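Local coordinates for protein D-alanyl-lipoteichoic acid synthetase (PDB 3BMA) that probably takes part in adding D-alanine to lipoteichoic acid during cell wall biogenesis in Streptococcus pneumoniae, as a membrane-associated member of the DltD family, at residues G139-A142 against S143-A146. The protein carries 1 engineered substitution. Numbering follows the deposited sequence.
Sequences GDQA and SQYA
S143 meets D140 at two points, one through its backbone and one through its hydroxyl. Its amide N donates to D140 OD1 at 3.0 Å, coming in on the anti side of the carboxylate and 30° out of its plane. The hydroxyl turns back along the chain: chi1 of 89° sets OG between the backbone N and the carbonyl carbon, from where it donates to D140 O at 3.1 Å. Q144 N reaches that same oxygen at 3.2 Å and from the same face of the carbonyl, so two donors grip D140 O. This is an N-cap, with D140 standing just ahead of helix 141-153 and taking up the S143 N-H in the first turn; its other carboxylate oxygen, OD2, makes a salt bridge to K287. The i to i+4 series that D140 O opens with Q144 N runs on through Y145 N to Q141 O (3.0 Å) and A146 N to A142 O (3.2 Å). Q141 and Q144 run side by side, both bent at chi2, and bring Q141 NE2 to 2.9 Å from Q144 OE1 with the amide planes 71° apart. Q144 NE2 meanwhile bonds to A167 O. A142, Y145 and A146 all touch L280, joining the start of helix 141-153 to helix 274-287, where D277 also holds the Y145 hydroxyl.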
loop_
_atom_site.group_PDB
_atom_site.type_symbol
_atom_site.label_atom_id
_atom_site.label_comp_id
_atom_site.label_asym_id
_atom_site.label_seq_id
_atom_site.Cartn_x
_atom_site.Cartn_y
_atom_site.Cartn_z
ATOM N N GLY C 139 -16.355 -15.688 -2.566
ATOM C CA GLY C 139 -15.633 -16.599 -3.459
ATOM C C GLY C 139 -16.433 -17.805 -3.931
ATOM O O GLY C 139 -15.877 -18.754 -4.497
ATOM N N ASP C 140 -17.744 -17.760 -3.710
ATOM C CA ASP C 140 -18.634 -18.867 -4.041
ATOM C C ASP C 140 -19.141 -18.819 -5.492
ATOM O O ASP C 140 -18.556 -18.143 -6.343
ATOM C CB ASP C 140 -19.802 -18.914 -3.042
ATOM C CG ASP C 140 -20.568 -17.593 -2.947
ATOM O OD1 ASP C 140 -20.283 -16.638 -3.708
ATOM O OD2 ASP C 140 -21.472 -17.515 -2.093
ATOM N N GLN C 141 -20.228 -19.540 -5.755
ATOM C CA GLN C 141 -20.866 -19.572 -7.071
ATOM C C GLN C 141 -21.617 -18.270 -7.360
ATOM O O GLN C 141 -21.730 -17.859 -8.513
ATOM C CB GLN C 141 -21.814 -20.774 -7.162
ATOM C CG GLN C 141 -22.311 -21.124 -8.570
ATOM C CD GLN C 141 -21.206 -21.590 -9.505
ATOM O OE1 GLN C 141 -20.284 -22.301 -9.098
ATOM N NE2 GLN C 141 -21.301 -21.194 -10.771
ATOM N N ALA C 142 -22.127 -17.632 -6.310
ATOM C CA ALA C 142 -22.784 -16.333 -6.432
ATOM C C ALA C 142 -21.813 -15.239 -6.892
ATOM O O ALA C 142 -22.172 -14.399 -7.712
ATOM C CB ALA C 142 -23.452 -15.945 -5.120
ATOM N N SER C 143 -20.584 -15.273 -6.375
ATOM C CA SER C 143 -19.553 -14.300 -6.743
ATOM C C SER C 143 -19.034 -14.534 -8.157
ATOM O O SER C 143 -18.765 -13.583 -8.883
ATOM C CB SER C 143 -18.391 -14.329 -5.745
ATOM O OG SER C 143 -17.397 -15.272 -6.119
ATOM N N GLN C 144 -18.894 -15.805 -8.531
ATOM C CA GLN C 144 -18.413 -16.189 -9.855
ATOM C C GLN C 144 -19.428 -15.851 -10.948
ATOM O O GLN C 144 -19.053 -15.389 -12.027
ATOM C CB GLN C 144 -18.062 -17.682 -9.880
ATOM C CG GLN C 144 -17.350 -18.166 -11.150
ATOM C CD GLN C 144 -18.301 -18.700 -12.210
ATOM O OE1 GLN C 144 -19.182 -19.512 -11.922
ATOM N NE2 GLN C 144 -18.119 -18.250 -13.446
ATOM N N TYR C 145 -20.709 -16.082 -10.660
ATOM C CA TYR C 145 -21.767 -15.807 -11.624
ATOM C C TYR C 145 -21.974 -14.302 -11.838
ATOM O O TYR C 145 -22.126 -13.850 -12.976
ATOM C CB TYR C 145 -23.093 -16.502 -11.238
ATOM C CG TYR C 145 -24.225 -16.117 -12.163
ATOM C CD1 TYR C 145 -24.321 -16.665 -13.441
ATOM C CD2 TYR C 145 -25.169 -15.164 -11.781
ATOM C CE1 TYR C 145 -25.340 -16.289 -14.302
ATOM C CE2 TYR C 145 -26.187 -14.783 -12.632
ATOM C CZ TYR C 145 -26.265 -15.343 -13.888
ATOM O OH TYR C 145 -27.274 -14.951 -14.737
ATOM N N ALA C 146 -21.984 -13.541 -10.747
ATOM C CA ALA C 146 -22.245 -12.099 -10.803
ATOM C C ALA C 146 -21.112 -11.326 -11.473
ATOM O O ALA C 146 -21.352 -10.295 -12.106
ATOM C CB ALA C 146 -22.516 -11.548 -9.408
#